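Local coordinates for protein BspA (BspA_V) (PDB 5DZ8) that forms the variable domain of a cell wall-anchored antigen I/II polypeptide adhesin of Streptococcus agalactiae and probably takes part in adhesion, at residues A5-A10 / I24-T29; G55-H60 / D74-Y79; V92-V97 / W153-H158. All blocks are in the same frame, centred on the assembly; numbering follows the deposited sequence.

Interactions 1 and 2 lie on the same six-stranded antiparallel sheet, with centres about 13 Å apart, and they touch each other. The ring of F6 in interaction 1 meets that of H59 in interaction 2 edge-to-face, F6 CG lying 3.6 Å from H59 CE1, and F6 and I8 both pack on V57. A di(hydroxyethyl)ether molecule, probably from the crystallisation liquor, sits beside this junction and bonds to F6 and T29. Interaction 3 belongs to a separate three-stranded sheet on the opposite side of the chain's centre; its centre is about 30 Å from interaction 1 and about 33 Å from interaction 2. All three contacts also touch the second subunit.

Interaction 1 of 3, residues A5-A10 / I24-T29; sequences AFDIKA and IMTAKT. With PEG (di(hydroxyethyl)ether), chain D.
A10 and M25 form the hydrogen-bonded pair of a short antiparallel ladder between strand 4-12, at the edge of the chain's six-stranded sheet, and its neighbour 25-29. Their backbones exchange two bonds, A10 N to M25 O (3.0 Å) and the nearly straight M25 N to A10 O (2.9 Å). K9 and T26 are the adjoining non-hydrogen-bonded pair, and a longer bond from A27 N to I8 O (3.3 Å) follows before the strands splay apart. Beyond this bond A27 and T29 point toward the other strand. The small A27 sets its CB 3.8 Å from I8 CG2, a fit for a residue close to the partner backbone. T29 places its hydroxyl between the backbone N and carbonyl carbon (chi1 57°), while its methyl CG2 meets I8 CG2 at 3.6 Å; threonine thus offers an apolar and a polar branch at once. K9 lays CB against M25 O, while its amino group bonds L162 O and S164 OG of the second subunit, whose strand extends the sheet beyond 5-10. At the splayed end lies a di(hydroxyethyl)ether molecule, probably from the crystallisation liquor and also hydrogen-bonded to Y61 OH. Its ether O2 accepts from F6 N at 2.8 Å, and its terminal O1 is hydrogen-bonded to T29 OG1 at 3.0 Å.

Interaction 2 of 3, residues G55-H60 / D74-Y79; sequences GKVNHH and DSVTLY
N58 faces S75 across two neighbouring antiparallel strands, 55-60 and 74-79, and its amide is held at both ends. ND2 donates to S75 OG (3.0 Å), which stands somewhat out of the amide plane, and to T77 OG1 (3.3 Å), which lies in it. OD1 accepts from K56 NZ, an ammonium group that also bonds D32 O. N58 points to the same face as S75 and T77, and chi1 -54° sets CG anti to the carbonyl carbon, beside the backbone N; asparagine suits this place because it can give and accept together. T77 OG1 is also hydrogen-bonded to T126 OG1.

D74 shares N58 with S75. N58 O receives D74 N at 2.9 Å and S75 N through a weak bond, so two residues of one strand face one of the other. The carboxylate of D74 then reaches H60, whose ND1 donates to OD2 at 3.1 Å. The bond uses the syn lone pair of OD2 and lies in the ring plane, with ring and carboxylate 23° from coplanar; a pairing of this kind would tend to support a protonated imidazole.

G55 suits its place because its CA lies 3.1 Å from T77 O, and a CB here would run into that carbonyl oxygen. Separately, a face of the Y79 ring rests over G55 CA. The phenol continues alongside K56, pointing the same way, with OH 3.5 Å from K56 CD. The arrangement is part of the antiparallel beta hairpin of strands 47-63 and 69-85, with a classic beta bulge in which D74 and S75 lie opposite N58.

Interaction 3 of 3, residues V92-V97 / W153-H158; sequences VNQNIV and WVHDTH
I96 and W153 lie side by side and point the same way, the aliphatic chain resting over one face of the indole. I96 CG1 stands 3.6 Å from the centroid of the six-membered ring and 17° off its normal, a CH-pi contact, and CD1 continues beyond it to within 3.6 Å of W153 CH2. A slim, branched isoleucine suits such a broad flat partner. Q94 approaches the same tryptophan differently: its side chain crosses at about a right angle, CB 3.5 Å from W153 CE3, yet the amide plane is only 12° from that of the indole. The chain bends at chi2, which places CD; of the amide, NE2 lies near the indole and OE1 is 3.3 Å from H155 CB, spanning the two aromatic residues.

Beneath these side chains runs an antiparallel ladder between strands 94-101 and 144-167 of the three-stranded sheet. N95 and V154 are its hydrogen-bonded pair, N95 N giving to V154 O at 2.8 Å and V154 N to N95 O at 2.6 Å. Strand 144-167 is outermost in its own chain, but it pairs with a strand of the second subunit, and the H155 ring meets W153 of that subunit. V154 also uses its CG2 against V97 CG2, 3.8 Å away, two beta-branched residues well suited to extended strands.

N93 reaches across with CG anti to its backbone N. N93 ND2 stands over one face of the H155 ring, offset toward the rim and 3.1 Å from H155 NE2, with amide and ring planes 69° apart.

Interaction 1 of 3, residues A5-A10 / I24-T29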
loop_
_atom_site.group_PDB
_atom_site.type_symbol
_atom_site.label_atom_id
_atom_site.label_comp_id
_atom_site.label_asym_id
_atom_site.label_seq_id
_atom_site.Cartn_x
_atom_site.Cartn_y
_atom_site.Cartn_z
ATOM N N ALA A 5 -30.572 22.017 -7.893
ATOM C CA ALA A 5 -29.385 21.555 -8.566
ATOM C C ALA A 5 -28.628 20.488 -7.729
ATOM O O ALA A 5 -28.227 20.727 -6.568
ATOM C CB ALA A 5 -28.494 22.752 -8.857
ATOM N N PHE A 6 -28.461 19.313 -8.327
ATOM C CA PHE A 6 -27.825 18.173 -7.698
ATOM C C PHE A 6 -26.432 18.040 -8.290
ATOM O O PHE A 6 -26.289 18.124 -9.472
ATOM C CB PHE A 6 -28.611 16.865 -7.932
ATOM C CG PHE A 6 -27.773 15.604 -7.819
ATOM C CD1 PHE A 6 -27.213 15.213 -6.599
ATOM C CD2 PHE A 6 -27.520 14.826 -8.925
ATOM C CE1 PHE A 6 -26.448 14.050 -6.484
ATOM C CE2 PHE A 6 -26.764 13.637 -8.831
ATOM C CZ PHE A 6 -26.212 13.259 -7.601
ATOM N N ASP A 7 -25.414 17.838 -7.477
ATOM C CA ASP A 7 -24.157 17.354 -8.027
ATOM C C ASP A 7 -23.479 16.353 -7.151
ATOM O O ASP A 7 -23.796 16.216 -5.971
ATOM C CB ASP A 7 -23.189 18.481 -8.383
ATOM C CG ASP A 7 -22.874 18.530 -9.933
ATOM O OD1 ASP A 7 -22.631 17.429 -10.624
ATOM O OD2 ASP A 7 -22.858 19.682 -10.447
ATOM N N ILE A 8 -22.554 15.618 -7.763
ATOM C CA ILE A 8 -21.662 14.781 -7.023
ATOM C C ILE A 8 -20.266 14.994 -7.551
ATOM O O ILE A 8 -20.082 15.215 -8.715
ATOM C CB ILE A 8 -22.131 13.299 -6.959
ATOM C CG1 ILE A 8 -21.282 12.512 -5.964
ATOM C CG2 ILE A 8 -22.031 12.624 -8.309
ATOM C CD1 ILE A 8 -21.812 11.095 -5.708
ATOM N N LYS A 9 -19.299 14.959 -6.646
ATOM C CA LYS A 9 -17.929 15.180 -6.955
ATOM C C LYS A 9 -16.966 14.414 -6.027
ATOM O O LYS A 9 -17.354 13.859 -5.019
ATOM C CB LYS A 9 -17.629 16.687 -6.959
ATOM C CG LYS A 9 -17.685 17.412 -5.659
ATOM C CD LYS A 9 -18.318 18.827 -5.875
ATOM C CE LYS A 9 -19.538 19.098 -4.958
ATOM N NZ LYS A 9 -20.669 18.080 -5.003
ATOM N N ALA A 10 -15.708 14.403 -6.387
ATOM C CA ALA A 10 -14.696 13.688 -5.624
ATOM C C ALA A 10 -13.568 14.635 -5.336
ATOM O O ALA A 10 -13.103 15.374 -6.219
ATOM C CB ALA A 10 -14.186 12.497 -6.410
ATOM N N ILE A 24 -10.535 18.519 -7.097
ATOM C CA ILE A 24 -11.955 18.299 -7.306
ATOM C C ILE A 24 -12.240 17.789 -8.714
ATOM O O ILE A 24 -11.862 18.421 -9.671
ATOM C CB ILE A 24 -12.723 19.606 -7.048
ATOM C CG1 ILE A 24 -12.671 19.930 -5.549
ATOM C CG2 ILE A 24 -14.187 19.505 -7.467
ATOM C CD1 ILE A 24 -13.335 21.250 -5.165
HETATM N N MSE A 25 -12.911 16.647 -8.826
HETATM C CA MSE A 25 -13.419 16.090 -10.120
HETATM C C MSE A 25 -14.924 16.096 -10.088
HETATM O O MSE A 25 -15.548 15.505 -9.192
HETATM C CB MSE A 25 -12.916 14.680 -10.211
HETATM C CG MSE A 25 -12.468 14.273 -11.608
HETATM SE SE MSE A 25 -11.501 12.602 -11.240
HETATM C CE MSE A 25 -9.941 13.491 -10.395
ATOM N N THR A 26 -15.550 16.797 -11.016
ATOM C CA THR A 26 -17.002 16.757 -11.071
ATOM C C THR A 26 -17.400 15.581 -11.945
ATOM O O THR A 26 -16.720 15.197 -12.879
ATOM C CB THR A 26 -17.634 18.111 -11.424
ATOM O OG1 THR A 26 -17.216 19.084 -10.439
ATOM C CG2 THR A 26 -19.206 18.021 -11.390
ATOM N N ALA A 27 -18.409 14.891 -11.494
ATOM C CA ALA A 27 -18.892 13.738 -12.182
ATOM C C ALA A 27 -19.874 14.226 -13.261
ATOM O O ALA A 27 -20.570 15.220 -13.107
ATOM C CB ALA A 27 -19.591 12.826 -11.215
ATOM N N LYS A 28 -19.929 13.485 -14.337
ATOM C CA LYS A 28 -21.034 13.534 -15.220
ATOM C C LYS A 28 -22.273 13.002 -14.447
ATOM O O LYS A 28 -22.168 11.989 -13.813
ATOM C CB LYS A 28 -20.649 12.715 -16.461
ATOM C CG LYS A 28 -21.750 12.616 -17.486
ATOM C CD LYS A 28 -21.281 11.868 -18.723
ATOM C CE LYS A 28 -22.363 11.966 -19.799
ATOM N NZ LYS A 28 -22.074 11.293 -21.090
ATOM N N THR A 29 -23.375 13.751 -14.411
ATOM C CA THR A 29 -24.591 13.405 -13.641
ATOM C C THR A 29 -25.836 13.713 -14.422
ATOM O O THR A 29 -25.785 14.464 -15.385
ATOM C CB THR A 29 -24.797 14.180 -12.309
ATOM O OG1 THR A 29 -24.812 15.577 -12.547
ATOM C CG2 THR A 29 -23.736 13.854 -11.257
HETATM C C1 PEG D . -27.959 17.295 -11.817
HETATM O O1 PEG D . -27.597 16.641 -13.075
HETATM C C2 PEG D . -29.261 18.139 -11.859
HETATM O O2 PEG D . -29.899 18.424 -10.572
HETATM C C3 PEG D . -31.335 18.530 -10.589
HETATM C C4 PEG D . -32.049 17.771 -9.438
HETATM O O4 PEG D . -31.895 16.324 -9.378
#

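Interaction 2 of 3, residues G55-H60 / D74-Y79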
loop_
_atom_site.group_PDB
_atom_site.type_symbol
_atom_site.label_atom_id
_atom_site.label_comp_id
_atom_site.label_asym_id
_atom_site.label_seq_id
_atom_site.Cartn_x
_atom_site.Cartn_y
_atom_site.Cartn_z
ATOM N N GLY A 55 -22.721 4.774 -10.967
ATOM C CA GLY A 55 -23.602 4.610 -9.850
ATOM C C GLY A 55 -24.838 5.498 -9.911
ATOM O O GLY A 55 -25.071 6.142 -10.879
ATOM N N LYS A 56 -25.595 5.548 -8.834
ATOM C CA LYS A 56 -26.783 6.366 -8.773
ATOM C C LYS A 56 -27.107 6.722 -7.356
ATOM O O LYS A 56 -27.178 5.841 -6.507
ATOM C CB LYS A 56 -27.955 5.627 -9.319
ATOM C CG LYS A 56 -29.153 6.536 -9.536
ATOM C CD LYS A 56 -30.264 5.728 -10.122
ATOM C CE LYS A 56 -31.517 6.577 -10.315
ATOM N NZ LYS A 56 -31.959 7.117 -9.024
ATOM N N VAL A 57 -27.311 8.013 -7.108
ATOM C CA VAL A 57 -27.818 8.484 -5.828
ATOM C C VAL A 57 -29.317 8.404 -5.895
ATOM O O VAL A 57 -29.926 8.886 -6.868
ATOM C CB VAL A 57 -27.370 9.918 -5.511
ATOM C CG1 VAL A 57 -27.839 10.349 -4.128
ATOM C CG2 VAL A 57 -25.847 9.990 -5.555
ATOM N N ASN A 58 -29.901 7.752 -4.882
ATOM C CA ASN A 58 -31.360 7.651 -4.782
ATOM C C ASN A 58 -31.898 8.738 -3.902
ATOM O O ASN A 58 -31.771 8.712 -2.667
ATOM C CB ASN A 58 -31.769 6.256 -4.353
ATOM C CG ASN A 58 -31.168 5.197 -5.257
ATOM O OD1 ASN A 58 -31.507 5.143 -6.437
ATOM N ND2 ASN A 58 -30.219 4.383 -4.722
ATOM N N HIS A 59 -32.465 9.745 -4.541
ATOM C CA HIS A 59 -32.993 10.867 -3.800
ATOM C C HIS A 59 -34.369 11.295 -4.312
ATOM O O HIS A 59 -34.779 10.961 -5.414
ATOM C CB HIS A 59 -31.986 12.052 -3.818
ATOM C CG HIS A 59 -31.648 12.534 -5.189
ATOM N ND1 HIS A 59 -30.384 12.919 -5.533
ATOM C CD2 HIS A 59 -32.379 12.637 -6.312
ATOM C CE1 HIS A 59 -30.345 13.264 -6.799
ATOM N NE2 HIS A 59 -31.550 13.097 -7.302
ATOM N N HIS A 60 -35.074 12.053 -3.498
ATOM C CA HIS A 60 -36.342 12.637 -3.933
ATOM C C HIS A 60 -36.589 13.942 -3.160
ATOM O O HIS A 60 -36.020 14.171 -2.092
ATOM C CB HIS A 60 -37.502 11.653 -3.808
ATOM C CG HIS A 60 -37.917 11.374 -2.406
ATOM N ND1 HIS A 60 -37.281 10.437 -1.607
ATOM C CD2 HIS A 60 -38.919 11.895 -1.653
ATOM C CE1 HIS A 60 -37.844 10.425 -0.410
ATOM N NE2 HIS A 60 -38.837 11.306 -0.412
ATOM N N ASP A 74 -31.702 9.097 0.162
ATOM C CA ASP A 74 -32.050 7.803 0.744
ATOM C C ASP A 74 -30.866 6.872 0.789
ATOM O O ASP A 74 -30.513 6.386 1.872
ATOM C CB ASP A 74 -33.223 7.182 0.005
ATOM C CG ASP A 74 -34.480 8.045 0.107
ATOM O OD1 ASP A 74 -34.840 8.440 1.253
ATOM O OD2 ASP A 74 -35.067 8.396 -0.960
ATOM N N SER A 75 -30.205 6.700 -0.353
ATOM C CA SER A 75 -29.068 5.834 -0.446
ATOM C C SER A 75 -28.258 6.154 -1.686
ATOM O O SER A 75 -28.655 6.982 -2.471
ATOM C CB SER A 75 -29.594 4.411 -0.521
ATOM O OG SER A 75 -30.319 4.263 -1.746
ATOM N N VAL A 76 -27.158 5.435 -1.882
ATOM C CA VAL A 76 -26.379 5.555 -3.079
ATOM C C VAL A 76 -25.937 4.174 -3.564
ATOM O O VAL A 76 -25.482 3.365 -2.769
ATOM C CB VAL A 76 -25.166 6.469 -2.892
ATOM C CG1 VAL A 76 -24.288 6.036 -1.717
ATOM C CG2 VAL A 76 -24.359 6.525 -4.180
ATOM N N THR A 77 -26.109 3.920 -4.870
ATOM C CA THR A 77 -25.831 2.639 -5.395
ATOM C C THR A 77 -24.629 2.734 -6.286
ATOM O O THR A 77 -24.579 3.606 -7.124
ATOM C CB THR A 77 -27.038 2.101 -6.184
ATOM O OG1 THR A 77 -28.121 1.940 -5.276
ATOM C CG2 THR A 77 -26.711 0.728 -6.772
ATOM N N LEU A 78 -23.664 1.848 -6.101
ATOM C CA LEU A 78 -22.597 1.681 -7.067
ATOM C C LEU A 78 -22.893 0.509 -8.020
ATOM O O LEU A 78 -23.156 -0.595 -7.565
ATOM C CB LEU A 78 -21.260 1.455 -6.385
ATOM C CG LEU A 78 -20.625 2.572 -5.524
ATOM C CD1 LEU A 78 -20.543 3.948 -6.197
ATOM C CD2 LEU A 78 -21.342 2.702 -4.203
ATOM N N TYR A 79 -22.775 0.764 -9.319
ATOM C CA TYR A 79 -23.026 -0.225 -10.348
ATOM C C TYR A 79 -21.736 -0.898 -10.759
ATOM O O TYR A 79 -21.525 -2.064 -10.446
ATOM C CB TYR A 79 -23.692 0.407 -11.570
ATOM C CG TYR A 79 -25.084 1.005 -11.357
ATOM C CD1 TYR A 79 -25.957 0.535 -10.390
ATOM C CD2 TYR A 79 -25.549 2.009 -12.211
ATOM C CE1 TYR A 79 -27.212 1.102 -10.227
ATOM C CE2 TYR A 79 -26.812 2.556 -12.077
ATOM C CZ TYR A 79 -27.633 2.114 -11.080
ATOM O OH TYR A 79 -28.856 2.684 -10.989
#

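Interaction 3 of 3, residues V92-V97 / W153-H158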
loop_
_atom_site.group_PDB
_atom_site.type_symbol
_atom_site.label_atom_id
_atom_site.label_comp_id
_atom_site.label_asym_id
_atom_site.label_seq_id
_atom_site.Cartn_x
_atom_site.Cartn_y
_atom_site.Cartn_z
ATOM N N VAL A 92 6.925 -0.678 -13.849
ATOM C CA VAL A 92 6.515 -2.102 -14.087
ATOM C C VAL A 92 6.450 -2.957 -12.799
ATOM O O VAL A 92 5.761 -4.000 -12.771
ATOM C CB VAL A 92 7.407 -2.810 -15.185
ATOM C CG1 VAL A 92 6.757 -4.104 -15.708
ATOM C CG2 VAL A 92 7.746 -1.867 -16.360
ATOM N N ASN A 93 7.148 -2.502 -11.746
ATOM C CA ASN A 93 7.076 -3.099 -10.402
ATOM C C ASN A 93 5.986 -2.510 -9.453
ATOM O O ASN A 93 5.857 -2.933 -8.291
ATOM C CB ASN A 93 8.449 -2.954 -9.747
ATOM C CG ASN A 93 8.546 -3.668 -8.407
ATOM O OD1 ASN A 93 7.861 -4.673 -8.151
ATOM N ND2 ASN A 93 9.394 -3.139 -7.535
ATOM N N GLN A 94 5.234 -1.520 -9.929
ATOM C CA GLN A 94 4.179 -0.914 -9.141
ATOM C C GLN A 94 2.819 -1.499 -9.558
ATOM O O GLN A 94 2.616 -1.910 -10.703
ATOM C CB GLN A 94 4.203 0.622 -9.225
ATOM C CG GLN A 94 5.282 1.337 -8.378
ATOM C CD GLN A 94 4.785 2.659 -7.739
ATOM O OE1 GLN A 94 4.693 2.808 -6.504
ATOM N NE2 GLN A 94 4.432 3.612 -8.589
ATOM N N ASN A 95 1.916 -1.573 -8.586
ATOM C CA ASN A 95 0.579 -2.059 -8.781
ATOM C C ASN A 95 -0.406 -1.041 -8.308
ATOM O O ASN A 95 -0.054 -0.154 -7.562
ATOM C CB ASN A 95 0.366 -3.361 -8.054
ATOM C CG ASN A 95 1.007 -4.496 -8.789
ATOM O OD1 ASN A 95 0.794 -4.677 -10.008
ATOM N ND2 ASN A 95 1.834 -5.250 -8.080
ATOM N N ILE A 96 -1.633 -1.175 -8.796
ATOM C CA ILE A 96 -2.700 -0.253 -8.504
ATOM C C ILE A 96 -3.692 -0.953 -7.616
ATOM O O ILE A 96 -3.959 -2.128 -7.781
ATOM C CB ILE A 96 -3.364 0.194 -9.800
ATOM C CG1 ILE A 96 -2.307 0.828 -10.706
ATOM C CG2 ILE A 96 -4.482 1.192 -9.517
ATOM C CD1 ILE A 96 -2.613 0.722 -12.185
ATOM N N VAL A 97 -4.212 -0.236 -6.647
ATOM C CA VAL A 97 -5.319 -0.727 -5.852
ATOM C C VAL A 97 -6.434 0.316 -5.865
ATOM O O VAL A 97 -6.210 1.453 -5.519
ATOM C CB VAL A 97 -4.906 -1.027 -4.403
ATOM C CG1 VAL A 97 -6.079 -1.672 -3.658
ATOM C CG2 VAL A 97 -3.706 -1.966 -4.382
ATOM N N TRP A 153 -1.102 3.694 -5.778
ATOM C CA TRP A 153 0.061 3.006 -6.380
ATOM C C TRP A 153 0.845 2.259 -5.282
ATOM O O TRP A 153 1.238 2.864 -4.292
ATOM C CB TRP A 153 1.004 4.004 -7.096
ATOM C CG TRP A 153 0.597 4.352 -8.498
ATOM C CD1 TRP A 153 0.046 5.535 -8.930
ATOM C CD2 TRP A 153 0.677 3.501 -9.665
ATOM N NE1 TRP A 153 -0.212 5.464 -10.287
ATOM C CE2 TRP A 153 0.172 4.233 -10.755
ATOM C CE3 TRP A 153 1.119 2.197 -9.880
ATOM C CZ2 TRP A 153 0.125 3.714 -12.038
ATOM C CZ3 TRP A 153 1.063 1.673 -11.160
ATOM C CH2 TRP A 153 0.568 2.432 -12.221
ATOM N N VAL A 154 1.057 0.961 -5.451
ATOM C CA VAL A 154 1.779 0.132 -4.480
ATOM C C VAL A 154 3.074 -0.387 -5.079
ATOM O O VAL A 154 3.064 -0.978 -6.134
ATOM C CB VAL A 154 0.918 -1.054 -4.043
ATOM C CG1 VAL A 154 1.667 -1.934 -3.050
ATOM C CG2 VAL A 154 -0.373 -0.518 -3.433
ATOM N N HIS A 155 4.184 -0.153 -4.397
ATOM C CA HIS A 155 5.512 -0.670 -4.772
ATOM C C HIS A 155 6.027 -1.580 -3.637
ATOM O O HIS A 155 6.455 -1.091 -2.586
ATOM C CB HIS A 155 6.464 0.491 -4.957
ATOM C CG HIS A 155 7.827 0.103 -5.427
ATOM N ND1 HIS A 155 8.383 0.626 -6.575
ATOM C CD2 HIS A 155 8.762 -0.713 -4.894
ATOM C CE1 HIS A 155 9.599 0.140 -6.736
ATOM N NE2 HIS A 155 9.849 -0.679 -5.734
ATOM N N ASP A 156 5.999 -2.885 -3.892
ATOM C CA ASP A 156 6.266 -3.919 -2.919
ATOM C C ASP A 156 7.581 -4.605 -3.268
ATOM O O ASP A 156 7.587 -5.453 -4.167
ATOM C CB ASP A 156 5.157 -4.956 -2.946
ATOM C CG ASP A 156 3.900 -4.530 -2.162
ATOM O OD1 ASP A 156 3.917 -3.548 -1.379
ATOM O OD2 ASP A 156 2.852 -5.197 -2.336
ATOM N N THR A 157 8.679 -4.219 -2.591
ATOM C CA THR A 157 9.949 -4.978 -2.636
ATOM C C THR A 157 9.950 -6.087 -1.545
ATOM O O THR A 157 10.353 -5.855 -0.407
ATOM C CB THR A 157 11.169 -4.051 -2.471
ATOM O OG1 THR A 157 11.121 -2.982 -3.426
ATOM C CG2 THR A 157 12.482 -4.822 -2.675
ATOM N N HIS A 158 9.452 -7.277 -1.886
ATOM C CA HIS A 158 9.386 -8.425 -0.979
ATOM C C HIS A 158 10.582 -9.363 -1.177
ATOM O O HIS A 158 10.775 -9.911 -2.259
ATOM C CB HIS A 158 8.068 -9.149 -1.163
ATOM C CG HIS A 158 6.927 -8.402 -0.569
ATOM N ND1 HIS A 158 5.880 -9.024 0.070
ATOM C CD2 HIS A 158 6.722 -7.067 -0.428
ATOM C CE1 HIS A 158 5.060 -8.107 0.553
ATOM N NE2 HIS A 158 5.553 -6.911 0.268
#